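Local coordinates for protein afamin (Homo sapiens, PDB 6FAK) that carries hydrophobic molecules in body fluids, binds vitamin E and keeps lipidated Wnt proteins soluble and active, at residues S275-E280 with N297-P302; A331-E336 with R351-Y356; T550-V555 with E571-I576. All blocks are in the same frame, centred on the assembly; numbering follows the deposited sequence. Where two conformers were deposited one is given.

The three contacts follow one another along the chain, each closing before the next opens. Interactions 1 and 2 both belong to the second albumin repeat. Their centres lie about 23 Å apart, and their nearest atoms stay about 8 Å apart without touching. Interaction 1 joins two loops that flank helix 288-295, and interaction 2 pairs helix 326-339 with helix 346-363. Interaction 3 lies in the third albumin repeat, about 53 Å from interaction 2 and about 55 Å from interaction 1, centre to centre. There helix 542-560 meets the end of helix 565-572 and the loop that follows. Two contacts thus belong to the repeat that forms the deep lipid pocket, while the third lies near the C-terminus.

Interaction 1 (S275-E280 with N297-P302); sequences SSKIKE and NKDDRP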
ATOM      1  N   SER A 275      -0.080  17.449  20.347  1.00 87.66           N
ATOM      2  CA  SER A 275       1.088  16.581  20.444  1.00 87.89           C
ATOM      3  C   SER A 275       2.258  17.245  21.156  1.00 97.04           C
ATOM      4  O   SER A 275       2.292  18.457  21.353  1.00 88.59           O
ATOM      5  CB  SER A 275       1.524  16.140  19.047  1.00 94.61           C
ATOM      6  OG  SER A 275       2.417  15.031  19.087  1.00 98.61           O
ATOM      7  N   SER A 276       3.195  16.396  21.562  1.00101.18           N
ATOM      8  CA  SER A 276       4.447  16.789  22.179  1.00 97.17           C
ATOM      9  C   SER A 276       5.664  16.433  21.311  1.00 99.03           C
ATOM     10  O   SER A 276       6.707  17.073  21.450  1.00 94.30           O
ATOM     11  CB  SER A 276       4.550  16.086  23.535  1.00 96.88           C
ATOM     12  OG  SER A 276       5.559  16.652  24.340  1.00104.01           O
ATOM     13  N   LYS A 277       5.526  15.438  20.418  1.00101.15           N
ATOM     14  CA  LYS A 277       6.656  14.818  19.709  1.00108.62           C
ATOM     15  C   LYS A 277       6.742  15.180  18.211  1.00117.39           C
ATOM     16  O   LYS A 277       7.017  14.304  17.380  1.00127.80           O
ATOM     17  CB  LYS A 277       6.562  13.288  19.831  1.00103.70           C
ATOM     18  CG  LYS A 277       6.566  12.731  21.243  1.00102.60           C
ATOM     19  CD  LYS A 277       6.917  11.248  21.212  1.00 97.26           C
ATOM     20  CE  LYS A 277       6.802  10.578  22.567  1.00 91.08           C
ATOM     21  NZ  LYS A 277       7.648  11.237  23.594  1.00 89.87           N
ATOM     22  N   ILE A 278       6.521  16.451  17.864  1.00111.57           N
ATOM     23  CA  ILE A 278       6.503  16.885  16.448  1.00105.74           C
ATOM     24  C   ILE A 278       7.075  18.302  16.218  1.00103.00           C
ATOM     25  O   ILE A 278       6.653  19.009  15.297  1.00103.91           O
ATOM     26  CB  ILE A 278       5.060  16.800  15.857  1.00106.04           C
ATOM     27  CG1 ILE A 278       4.068  17.571  16.742  1.00 99.92           C
ATOM     28  CG2 ILE A 278       4.611  15.347  15.686  1.00100.19           C
ATOM     29  CD1 ILE A 278       2.846  18.073  16.006  1.00 91.66           C
ATOM     30  N   LYS A 279       8.053  18.709  17.028  1.00108.43           N
ATOM     31  CA  LYS A 279       8.585  20.082  16.965  1.00103.43           C
ATOM     32  C   LYS A 279       9.531  20.296  15.792  1.00 94.94           C
ATOM     33  O   LYS A 279       9.428  21.299  15.084  1.00 90.26           O
ATOM     34  CB  LYS A 279       9.303  20.447  18.260  1.00101.99           C
ATOM     35  CG  LYS A 279       9.499  21.944  18.453  1.00109.39           C
ATOM     36  CD  LYS A 279       8.191  22.711  18.625  1.00113.50           C
ATOM     37  CE  LYS A 279       7.388  22.200  19.814  1.00109.12           C
ATOM     38  NZ  LYS A 279       6.387  23.185  20.300  1.00108.25           N
ATOM     39  N   GLU A 280      10.460  19.357  15.607  1.00 99.54           N
ATOM     40  CA  GLU A 280      11.403  19.396  14.482  1.00104.91           C
ATOM     41  C   GLU A 280      10.674  19.193  13.152  1.00105.01           C
ATOM     42  O   GLU A 280      11.182  19.612  12.105  1.00109.52           O
ATOM     43  CB  GLU A 280      12.529  18.353  14.636  1.00103.14           C
ATOM     44  CG  GLU A 280      13.790  18.666  13.826  1.00105.24           C
ATOM     45  CD  GLU A 280      14.497  17.427  13.292  1.00 99.63           C
ATOM     46  OE1 GLU A 280      14.813  17.391  12.079  1.00 90.54           O
ATOM     47  OE2 GLU A 280      14.731  16.485  14.082  1.00 99.39           O
ATOM     48  N   ASN A 297       6.872   9.320  16.114  1.00 77.76           N
ATOM     49  CA  ASN A 297       6.317   8.243  16.945  1.00 79.07           C
ATOM     50  C   ASN A 297       5.063   8.715  17.698  1.00 76.66           C
ATOM     51  O   ASN A 297       4.747   9.922  17.731  1.00 70.41           O
ATOM     52  CB  ASN A 297       7.375   7.636  17.895  1.00 88.80           C
ATOM     53  CG  ASN A 297       8.086   8.671  18.755  1.00 95.78           C
ATOM     54  OD1 ASN A 297       7.846   9.873  18.638  1.00109.40           O
ATOM     55  ND2 ASN A 297       8.991   8.201  19.613  1.00 85.32           N
ATOM     56  N   LYS A 298       4.347   7.746  18.272  1.00 77.41           N
ATOM     57  CA  LYS A 298       3.132   8.008  19.053  1.00 74.17           C
ATOM     58  C   LYS A 298       3.499   8.813  20.303  1.00 76.46           C
ATOM     59  O   LYS A 298       4.468   8.489  21.001  1.00 86.58           O
ATOM     60  CB  LYS A 298       2.411   6.708  19.459  1.00 68.83           C
ATOM     61  CG  LYS A 298       1.985   5.799  18.292  1.00 74.11           C
ATOM     62  CD  LYS A 298       1.044   4.672  18.755  1.00 79.50           C
ATOM     63  CE  LYS A 298       1.527   3.261  18.410  1.00 82.22           C
ATOM     64  NZ  LYS A 298       1.110   2.755  17.066  1.00 88.24           N
ATOM     65  N   ASP A 299       2.745   9.880  20.553  1.00 67.70           N
ATOM     66  CA  ASP A 299       2.889  10.683  21.769  1.00 70.29           C
ATOM     67  C   ASP A 299       2.549   9.806  22.987  1.00 73.13           C
ATOM     68  O   ASP A 299       1.818   8.812  22.862  1.00 76.76           O
ATOM     69  CB  ASP A 299       1.969  11.914  21.673  1.00 72.85           C
ATOM     70  CG  ASP A 299       2.174  12.924  22.794  1.00 76.51           C
ATOM     71  OD1 ASP A 299       2.908  12.654  23.763  1.00 98.80           O
ATOM     72  OD2 ASP A 299       1.580  14.015  22.709  1.00 77.91           O
ATOM     73  N   ASP A 300       3.110  10.151  24.146  1.00 74.67           N
ATOM     74  CA  ASP A 300       2.810   9.448  25.400  1.00 79.60           C
ATOM     75  C   ASP A 300       1.361   9.741  25.763  1.00 80.76           C
ATOM     76  O   ASP A 300       0.904  10.881  25.611  1.00 78.85           O
ATOM     77  CB  ASP A 300       3.696   9.931  26.563  1.00 86.02           C
ATOM     78  CG  ASP A 300       5.191   9.815  26.278  1.00 92.85           C
ATOM     79  OD1 ASP A 300       5.581   9.301  25.209  1.00 91.27           O
ATOM     80  OD2 ASP A 300       5.981  10.254  27.146  1.00103.57           O
ATOM     81  N   ARG A 301       0.645   8.722  26.244  1.00 86.59           N
ATOM     82  CA  ARG A 301      -0.713   8.913  26.759  1.00 82.39           C
ATOM     83  C   ARG A 301      -0.683   9.826  27.971  1.00 83.60           C
ATOM     84  O   ARG A 301       0.272   9.772  28.749  1.00 84.30           O
ATOM     85  CB  ARG A 301      -1.343   7.592  27.191  1.00 79.65           C
ATOM     86  CG  ARG A 301      -2.032   6.824  26.083  1.00 79.47           C
ATOM     87  CD  ARG A 301      -2.614   5.554  26.672  1.00 77.04           C
ATOM     88  NE  ARG A 301      -1.587   4.537  26.908  1.00 75.76           N
ATOM     89  CZ  ARG A 301      -1.692   3.507  27.753  1.00 80.18           C
ATOM     90  NH1 ARG A 301      -2.788   3.352  28.509  1.00 85.57           N
ATOM     91  NH2 ARG A 301      -0.695   2.634  27.857  1.00 79.42           N
ATOM     92  N   PRO A 302      -1.716  10.676  28.130  1.00 85.47           N
ATOM     93  CA  PRO A 302      -1.883  11.350  29.414  1.00 87.31           C
ATOM     94  C   PRO A 302      -1.816  10.340  30.565  1.00 85.52           C
ATOM     95  O   PRO A 302      -2.686   9.489  30.686  1.00 78.91           O
ATOM     96  CB  PRO A 302      -3.272  11.993  29.291  1.00 85.99           C
ATOM     97  CG  PRO A 302      -3.416  12.276  27.834  1.00 82.63           C
ATOM     98  CD  PRO A 302      -2.640  11.206  27.107  1.00 82.51           C
TER
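Asp299 meets Ser275 and the backbone N of Ser276 in the more buried part of this contact. The side chain of Ser276 lies at its exposed border. Asp299 holds CG anti to its backbone N (chi1 -172°), and the carboxylate beyond it reaches the backbone of Ser275 and Ser276. Its OD2 accepts a weak hydrogen bond from Ser276 N at 3.1 Å, bent to 127° at the hydrogen. The same OD2 lies 3.5 Å from Ser275 CA. Ser275 OG takes a weak, long hydrogen bond from Lys277 N.

Lys277 carries the more open side. Its chain crosses Asn297 and Asp300 at about a right angle. Asn297 OD1 lies 3.1 Å from Lys277 CD, a close oxygen-to-carbon contact and not a hydrogen bond. Further out, Lys277 CE sits 3.5 Å from Lys298 O, a backbone carbonyl oxygen. The chain bends at its last torsion (chi4 -57°), which places NZ 3.3 Å from Asp300 OD1 in a salt bridge. Asn297 and Asp300 are both exposed, so solvent would probably weaken this ion pair.

Segment 275-280, with Asn297 and Lys298, belongs to the region that forms the pocket for hydrophobic ligands. Asp299 and Asp300 follow directly after it. The two loops flank helix 288-295. Ser275 also packs on Phe226, and the backbone of Asp299 bonds to Lys225 at the end of helix 216-225.

Interaction 2 (A331-E336 with R351-Y356); sequences AKFTFE and RIVQIY
Thr334 and Val353 mark the closest backbone approach of two helical segments, with their CA atoms 6.5 Å apart. The axes of 331-336 and 351-356 come within 10.3 Å of each other. Their N-to-C directions make an angle of 137°, so the helices run roughly antiparallel but splayed.

Phe333 and Tyr356 join the helices with an offset face-to-face stack. The ring centroids are 4.3 Å apart and the planes are tilted by 24°. Tyr356 CD2 lies over the centre of the Phe333 ring, 3.6 Å above its plane. On the Tyr356 ring, Phe333 CE1 lies over one face, offset toward the rim. Both side chains hold CG anti to the backbone N (chi1 174° for Phe333), and their CB atoms point toward the opposite helix. At the Phe333 edge, Ile352 CG2 lies in the ring plane, 4.0 Å from Phe333 CZ. Val353 CG2 touches Phe333 CD2 and also comes to 3.2 Å from Thr334 OG1. That hydroxyl is hydrogen-bonded to Phe330 O within its own helix. An alanine in place of Phe333 would probably leave a gap between the helices and deprive the Tyr356 ring of its stacking partner.

Other residues extend this core. Phe312 meets the Phe333 ring edge-to-face, and its carbonyl oxygen is hydrogen-bonded to Tyr356 OH. Phe380 of helix 376-417 packs against Tyr356. Helices 326-339 and 346-363 are consecutive in the chain and form a splayed helical hairpin of the all-helical albumin fold, joined here through stacked aromatic rings.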
ATOM      1  N   ALA A 331     -17.982   7.119  16.769  1.00 24.40           N
ATOM      2  CA  ALA A 331     -16.732   7.899  16.649  1.00 24.84           C
ATOM      3  C   ALA A 331     -16.079   8.183  18.002  1.00 25.36           C
ATOM      4  O   ALA A 331     -14.863   8.031  18.157  1.00 24.93           O
ATOM      5  CB  ALA A 331     -16.971   9.215  15.889  1.00 24.95           C
ATOM      6  N   LYS A 332     -16.895   8.598  18.987  1.00 26.24           N
ATOM      7  CA  LYS A 332     -16.400   8.821  20.326  1.00 27.29           C
ATOM      8  C   LYS A 332     -15.880   7.525  20.987  1.00 26.22           C
ATOM      9  O   LYS A 332     -14.848   7.535  21.670  1.00 26.06           O
ATOM     10  CB  LYS A 332     -17.452   9.459  21.225  1.00 30.08           C
ATOM     11  CG  LYS A 332     -16.807  10.101  22.445  1.00 34.45           C
ATOM     12  CD  LYS A 332     -17.747  10.989  23.215  1.00 43.11           C
ATOM     13  CE  LYS A 332     -16.969  11.955  24.145  1.00 50.63           C
ATOM     14  NZ  LYS A 332     -15.705  11.421  24.738  1.00 50.29           N
ATOM     15  N   PHE A 333     -16.599   6.429  20.817  1.00 25.28           N
ATOM     16  CA  PHE A 333     -16.105   5.124  21.280  1.00 24.97           C
ATOM     17  C   PHE A 333     -14.744   4.784  20.637  1.00 24.93           C
ATOM     18  O   PHE A 333     -13.800   4.420  21.328  1.00 24.90           O
ATOM     19  CB  PHE A 333     -17.103   3.992  20.996  1.00 24.75           C
ATOM     20  CG  PHE A 333     -16.539   2.643  21.334  1.00 24.75           C
ATOM     21  CD1 PHE A 333     -16.441   2.232  22.655  1.00 24.77           C
ATOM     22  CD2 PHE A 333     -16.023   1.813  20.313  1.00 24.46           C
ATOM     23  CE1 PHE A 333     -15.879   0.997  22.960  1.00 24.87           C
ATOM     24  CE2 PHE A 333     -15.483   0.581  20.608  1.00 24.54           C
ATOM     25  CZ  PHE A 333     -15.398   0.162  21.924  1.00 24.79           C
ATOM     26  N   THR A 334     -14.640   5.002  19.337  1.00 24.69           N
ATOM     27  CA  THR A 334     -13.444   4.667  18.607  1.00 24.82           C
ATOM     28  C   THR A 334     -12.252   5.533  19.149  1.00 25.20           C
ATOM     29  O   THR A 334     -11.183   5.021  19.450  1.00 24.84           O
ATOM     30  CB  THR A 334     -13.641   4.844  17.089  1.00 24.47           C
ATOM     31  OG1 THR A 334     -14.780   4.091  16.603  1.00 24.28           O
ATOM     32  CG2 THR A 334     -12.352   4.448  16.370  1.00 24.57           C
ATOM     33  N   PHE A 335     -12.516   6.835  19.315  1.00 25.88           N
ATOM     34  CA  PHE A 335     -11.576   7.792  19.932  1.00 26.73           C
ATOM     35  C   PHE A 335     -11.089   7.312  21.305  1.00 27.49           C
ATOM     36  O   PHE A 335      -9.875   7.172  21.549  1.00 27.15           O
ATOM     37  CB  PHE A 335     -12.230   9.163  20.005  1.00 27.20           C
ATOM     38  CG  PHE A 335     -11.560  10.124  20.920  1.00 27.90           C
ATOM     39  CD1 PHE A 335     -10.308  10.648  20.604  1.00 28.42           C
ATOM     40  CD2 PHE A 335     -12.191  10.541  22.094  1.00 28.17           C
ATOM     41  CE1 PHE A 335      -9.709  11.586  21.463  1.00 29.39           C
ATOM     42  CE2 PHE A 335     -11.595  11.461  22.943  1.00 29.03           C
ATOM     43  CZ  PHE A 335     -10.349  11.984  22.636  1.00 29.29           C
ATOM     44  N   GLU A 336     -12.038   7.077  22.195  1.00 28.70           N
ATOM     45  CA  GLU A 336     -11.699   6.719  23.583  1.00 30.65           C
ATOM     46  C   GLU A 336     -10.982   5.355  23.658  1.00 30.64           C
ATOM     47  O   GLU A 336      -9.964   5.228  24.391  1.00 31.47           O
ATOM     48  CB  GLU A 336     -12.946   6.705  24.466  1.00 32.55           C
ATOM     49  CG  GLU A 336     -13.580   8.077  24.718  1.00 35.13           C
ATOM     50  CD  GLU A 336     -12.667   9.071  25.469  1.00 39.20           C
ATOM     51  OE1 GLU A 336     -11.651   8.676  26.034  1.00 37.50           O
ATOM     52  OE2 GLU A 336     -12.961  10.287  25.495  1.00 42.57           O
ATOM     53  N   ARG A 351     -12.411  -4.002  14.248  1.00 24.26           N
ATOM     54  CA  ARG A 351     -13.180  -5.157  14.628  1.00 24.16           C
ATOM     55  C   ARG A 351     -13.943  -4.925  15.974  1.00 24.07           C
ATOM     56  O   ARG A 351     -15.126  -5.263  16.088  1.00 23.84           O
ATOM     57  CB  ARG A 351     -12.310  -6.441  14.689  1.00 24.51           C
ATOM     58  CG  ARG A 351     -11.860  -6.907  13.302  1.00 24.59           C
ATOM     59  CD  ARG A 351     -11.185  -8.250  13.412  1.00 25.19           C
ATOM     60  NE  ARG A 351      -9.833  -8.145  13.932  1.00 25.67           N
ATOM     61  CZ  ARG A 351      -8.712  -7.984  13.238  1.00 25.92           C
ATOM     62  NH1 ARG A 351      -8.742  -7.769  11.935  1.00 25.94           N
ATOM     63  NH2 ARG A 351      -7.551  -7.985  13.861  1.00 26.17           N
ATOM     64  N   ILE A 352     -13.244  -4.338  16.934  1.00 24.00           N
ATOM     65  CA  ILE A 352     -13.816  -3.994  18.223  1.00 24.17           C
ATOM     66  C   ILE A 352     -14.989  -3.010  18.081  1.00 24.08           C
ATOM     67  O   ILE A 352     -16.044  -3.191  18.719  1.00 24.07           O
ATOM     68  CB  ILE A 352     -12.703  -3.534  19.230  1.00 24.43           C
ATOM     69  CG1 ILE A 352     -11.898  -4.787  19.601  1.00 24.84           C
ATOM     70  CG2 ILE A 352     -13.299  -2.859  20.478  1.00 24.53           C
ATOM     71  CD1 ILE A 352     -10.590  -4.496  20.268  1.00 25.33           C
ATOM     72  N   VAL A 353     -14.838  -2.020  17.214  1.00 24.04           N
ATOM     73  CA  VAL A 353     -15.920  -1.069  16.986  1.00 24.24           C
ATOM     74  C   VAL A 353     -17.150  -1.803  16.432  1.00 24.62           C
ATOM     75  O   VAL A 353     -18.283  -1.567  16.909  1.00 24.38           O
ATOM     76  CB  VAL A 353     -15.514   0.100  16.075  1.00 24.23           C
ATOM     77  CG1 VAL A 353     -16.719   0.988  15.795  1.00 24.49           C
ATOM     78  CG2 VAL A 353     -14.384   0.949  16.684  1.00 24.21           C
ATOM     79  N   GLN A 354     -16.944  -2.702  15.469  0.59 24.82           N
ATOM     80  CA  GLN A 354     -18.057  -3.449  14.896  0.59 25.40           C
ATOM     81  C   GLN A 354     -18.748  -4.360  15.890  0.59 25.54           C
ATOM     82  O   GLN A 354     -19.994  -4.485  15.900  0.59 25.70           O
ATOM     83  CB  GLN A 354     -17.566  -4.290  13.710  0.59 26.13           C
ATOM     84  CG  GLN A 354     -18.667  -5.028  12.974  0.59 27.00           C
ATOM     85  CD  GLN A 354     -19.639  -4.046  12.330  0.59 27.79           C
ATOM     86  OE1 GLN A 354     -19.209  -3.151  11.584  0.59 28.35           O
ATOM     87  NE2 GLN A 354     -20.929  -4.164  12.657  0.59 27.99           N
ATOM     88  N   ILE A 355     -17.945  -5.068  16.667  1.00 25.71           N
ATOM     89  CA  ILE A 355     -18.475  -5.918  17.740  1.00 26.36           C
ATOM     90  C   ILE A 355     -19.305  -5.109  18.734  1.00 25.78           C
ATOM     91  O   ILE A 355     -20.352  -5.567  19.153  1.00 25.47           O
ATOM     92  CB  ILE A 355     -17.372  -6.685  18.420  1.00 27.85           C
ATOM     93  CG1 ILE A 355     -16.935  -7.792  17.455  1.00 29.55           C
ATOM     94  CG2 ILE A 355     -17.815  -7.311  19.742  1.00 28.60           C
ATOM     95  CD1 ILE A 355     -15.604  -8.364  17.827  1.00 31.37           C
ATOM     96  N   TYR A 356     -18.805  -3.936  19.109  1.00 25.46           N
ATOM     97  CA  TYR A 356     -19.548  -3.044  20.023  1.00 25.41           C
ATOM     98  C   TYR A 356     -20.882  -2.638  19.380  1.00 25.86           C
ATOM     99  O   TYR A 356     -21.936  -2.669  20.035  1.00 26.04           O
ATOM    100  CB  TYR A 356     -18.682  -1.835  20.421  1.00 25.16           C
ATOM    101  CG  TYR A 356     -19.291  -0.941  21.474  1.00 25.26           C
ATOM    102  CD1 TYR A 356     -19.728  -1.469  22.682  1.00 25.46           C
ATOM    103  CD2 TYR A 356     -19.457   0.409  21.248  1.00 25.28           C
ATOM    104  CE1 TYR A 356     -20.280  -0.682  23.673  1.00 25.69           C
ATOM    105  CE2 TYR A 356     -20.005   1.228  22.251  1.00 25.47           C
ATOM    106  CZ  TYR A 356     -20.445   0.654  23.449  1.00 25.75           C
ATOM    107  OH  TYR A 356     -21.063   1.438  24.437  1.00 26.22           O
TER

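Interaction 3 (T550-V555 with E571-I576); sequences TNFANV and EESPKI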
ATOM      1  N   THR A 550      11.226 -29.050  -1.668  1.00 30.90           N
ATOM      2  CA  THR A 550      12.482 -29.256  -0.971  1.00 32.78           C
ATOM      3  C   THR A 550      13.366 -30.284  -1.688  1.00 31.89           C
ATOM      4  O   THR A 550      14.560 -30.188  -1.569  1.00 31.17           O
ATOM      5  CB  THR A 550      12.366 -29.715   0.499  1.00 34.29           C
ATOM      6  OG1 THR A 550      11.831 -31.062   0.562  1.00 34.13           O
ATOM      7  CG2 THR A 550      11.532 -28.724   1.256  1.00 34.79           C
ATOM      8  N   ASN A 551      12.773 -31.241  -2.402  1.00 31.42           N
ATOM      9  CA  ASN A 551      13.556 -32.157  -3.267  1.00 32.13           C
ATOM     10  C   ASN A 551      14.337 -31.348  -4.359  1.00 33.47           C
ATOM     11  O   ASN A 551      15.570 -31.428  -4.477  1.00 32.99           O
ATOM     12  CB  ASN A 551      12.605 -33.169  -3.887  1.00 31.88           C
ATOM     13  CG  ASN A 551      13.311 -34.365  -4.519  1.00 32.47           C
ATOM     14  OD1 ASN A 551      14.457 -34.290  -4.936  1.00 32.70           O
ATOM     15  ND2 ASN A 551      12.588 -35.437  -4.655  1.00 32.09           N
ATOM     16  N   PHE A 552      13.601 -30.533  -5.121  1.00 34.26           N
ATOM     17  CA  PHE A 552      14.180 -29.647  -6.122  1.00 34.35           C
ATOM     18  C   PHE A 552      15.252 -28.746  -5.517  1.00 36.31           C
ATOM     19  O   PHE A 552      16.322 -28.575  -6.109  1.00 37.21           O
ATOM     20  CB  PHE A 552      13.100 -28.796  -6.786  1.00 33.81           C
ATOM     21  CG  PHE A 552      12.409 -29.441  -7.929  1.00 33.46           C
ATOM     22  CD1 PHE A 552      13.025 -29.542  -9.159  1.00 34.66           C
ATOM     23  CD2 PHE A 552      11.077 -29.829  -7.819  1.00 33.82           C
ATOM     24  CE1 PHE A 552      12.345 -30.070 -10.258  1.00 34.82           C
ATOM     25  CE2 PHE A 552      10.392 -30.377  -8.895  1.00 34.78           C
ATOM     26  CZ  PHE A 552      11.023 -30.492 -10.130  1.00 35.33           C
ATOM     27  N   ALA A 553      14.986 -28.209  -4.323  1.00 39.48           N
ATOM     28  CA  ALA A 553      15.930 -27.309  -3.631  1.00 40.84           C
ATOM     29  C   ALA A 553      17.241 -28.006  -3.272  1.00 43.02           C
ATOM     30  O   ALA A 553      18.330 -27.442  -3.469  1.00 40.27           O
ATOM     31  CB  ALA A 553      15.324 -26.719  -2.369  1.00 37.98           C
ATOM     32  N   ASN A 554      17.121 -29.204  -2.708  1.00 40.43           N
ATOM     33  CA  ASN A 554      18.285 -30.009  -2.415  1.00 39.48           C
ATOM     34  C   ASN A 554      19.093 -30.298  -3.694  1.00 38.32           C
ATOM     35  O   ASN A 554      20.283 -30.125  -3.703  1.00 40.57           O
ATOM     36  CB  ASN A 554      17.857 -31.291  -1.701  1.00 40.48           C
ATOM     37  CG  ASN A 554      19.042 -32.105  -1.230  1.00 42.45           C
ATOM     38  OD1 ASN A 554      19.915 -31.597  -0.564  1.00 46.18           O
ATOM     39  ND2 ASN A 554      19.049 -33.357  -1.542  1.00 40.30           N
ATOM     40  N   VAL A 555      18.438 -30.668  -4.785  1.00 37.77           N
ATOM     41  CA  VAL A 555      19.119 -30.948  -6.061  1.00 39.91           C
ATOM     42  C   VAL A 555      19.876 -29.706  -6.595  1.00 46.94           C
ATOM     43  O   VAL A 555      21.045 -29.805  -6.972  1.00 49.11           O
ATOM     44  CB  VAL A 555      18.157 -31.535  -7.088  1.00 36.90           C
ATOM     45  CG1 VAL A 555      18.752 -31.552  -8.470  1.00 38.20           C
ATOM     46  CG2 VAL A 555      17.744 -32.966  -6.675  1.00 37.64           C
ATOM     47  N   GLU A 571      19.669 -34.652 -14.757  1.00 75.13           N
ATOM     48  CA  GLU A 571      19.758 -36.065 -14.321  1.00 80.38           C
ATOM     49  C   GLU A 571      19.296 -36.330 -12.877  1.00 73.07           C
ATOM     50  O   GLU A 571      18.752 -37.396 -12.601  1.00 76.12           O
ATOM     51  CB  GLU A 571      21.119 -36.724 -14.660  1.00 94.60           C
ATOM     52  CG  GLU A 571      22.392 -36.113 -14.069  1.00 95.13           C
ATOM     53  CD  GLU A 571      23.643 -36.304 -14.949  1.00 92.90           C
ATOM     54  OE1 GLU A 571      23.542 -36.629 -16.154  1.00 98.61           O
ATOM     55  OE2 GLU A 571      24.760 -36.109 -14.435  1.00 88.34           O
ATOM     56  N   GLU A 572      19.435 -35.350 -11.981  1.00 63.69           N
ATOM     57  CA  GLU A 572      19.115 -35.560 -10.555  1.00 62.82           C
ATOM     58  C   GLU A 572      17.792 -34.966 -10.060  1.00 60.88           C
ATOM     59  O   GLU A 572      17.347 -35.342  -8.979  1.00 56.11           O
ATOM     60  CB  GLU A 572      20.248 -35.004  -9.676  1.00 61.39           C
ATOM     61  CG  GLU A 572      21.622 -35.598  -9.955  1.00 66.41           C
ATOM     62  CD  GLU A 572      21.691 -37.106  -9.768  1.00 67.38           C
ATOM     63  OE1 GLU A 572      20.812 -37.682  -9.109  1.00 65.16           O
ATOM     64  OE2 GLU A 572      22.631 -37.714 -10.299  1.00 70.23           O
ATOM     65  N   SER A 573      17.184 -34.029 -10.801  1.00 56.75           N
ATOM     66  CA  SER A 573      15.954 -33.395 -10.309  1.00 58.81           C
ATOM     67  C   SER A 573      14.782 -34.375 -10.326  1.00 58.27           C
ATOM     68  O   SER A 573      14.786 -35.340 -11.073  1.00 60.17           O
ATOM     69  CB  SER A 573      15.609 -32.150 -11.131  1.00 59.65           C
ATOM     70  OG  SER A 573      15.213 -32.523 -12.423  1.00 60.16           O
ATOM     71  N   PRO A 574      13.773 -34.139  -9.494  1.00 59.20           N
ATOM     72  CA  PRO A 574      12.605 -35.006  -9.617  1.00 62.16           C
ATOM     73  C   PRO A 574      11.848 -34.738 -10.916  1.00 65.80           C
ATOM     74  O   PRO A 574      11.935 -33.636 -11.474  1.00 63.74           O
ATOM     75  CB  PRO A 574      11.767 -34.665  -8.382  1.00 63.65           C
ATOM     76  CG  PRO A 574      12.320 -33.421  -7.835  1.00 60.38           C
ATOM     77  CD  PRO A 574      13.718 -33.274  -8.309  1.00 61.35           C
ATOM     78  N   LYS A 575      11.165 -35.758 -11.425  1.00 67.99           N
ATOM     79  CA  LYS A 575      10.326 -35.591 -12.603  1.00 75.77           C
ATOM     80  C   LYS A 575       8.944 -35.153 -12.119  1.00 80.93           C
ATOM     81  O   LYS A 575       8.458 -35.638 -11.091  1.00 82.83           O
ATOM     82  CB  LYS A 575      10.293 -36.869 -13.467  1.00 87.52           C
ATOM     83  CG  LYS A 575       9.145 -37.843 -13.233  1.00 96.85           C
ATOM     84  CD  LYS A 575       9.182 -38.962 -14.271  1.00104.29           C
ATOM     85  CE  LYS A 575       7.844 -39.672 -14.388  1.00111.51           C
ATOM     86  NZ  LYS A 575       7.438 -40.306 -13.105  1.00118.21           N
ATOM     87  N   ILE A 576       8.336 -34.214 -12.836  1.00 74.60           N
ATOM     88  CA  ILE A 576       6.977 -33.763 -12.512  1.00 80.68           C
ATOM     89  C   ILE A 576       5.981 -33.981 -13.652  1.00 86.78           C
ATOM     90  O   ILE A 576       4.830 -33.556 -13.561  1.00 90.35           O
ATOM     91  CB  ILE A 576       6.974 -32.302 -12.025  1.00 77.08           C
ATOM     92  CG1 ILE A 576       7.725 -31.393 -12.993  1.00 70.07           C
ATOM     93  CG2 ILE A 576       7.601 -32.245 -10.644  1.00 80.73           C
ATOM     94  CD1 ILE A 576       7.660 -29.924 -12.657  1.00 67.88           C
TER
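Pro574 packs over the Phe552 ring in the third repeat of the all-helical albumin fold, where the chain leaves helix 565-572 and passes along helix 542-560. The ring contact is a CH-pi interaction. Pro574 CG stands 3.7 Å from the ring centroid, only 10° off the ring normal. The Asn551 side chain comes tip to tip with the proline, and Asn551 CG lies 3.6 Å from Pro574 CG. Pro574 thus fits against two consecutive side chains of the helix.

Ile576 meets the same ring at its edge. Its CG2 lies in the ring plane, 3.8 Å from Phe552 CE2. Val555 packs against the C-terminal end of helix 565-572. Its CG1 is anti to the backbone N (chi1 168°) and meets the backbone of Ser573, 3.7 Å from Ser573 N.

Ser573 is the first residue to leave helical geometry. Its OG makes a weak hydrogen bond back to Phe569 O, in the last turn of the helix. Phe569 also touches both Phe552 and Val555, while Phe529 meets the Phe552 ring edge-to-face. Leu533 and Leu536 of helix 521-536 touch Ile576, and Leu548 touches both Pro574 and Ile576. No hydrogen bond joins the two segments. The closest approach is of a methyl to a carbonyl oxygen: Val555 CG2 lies 3.3 Å from Glu572 O.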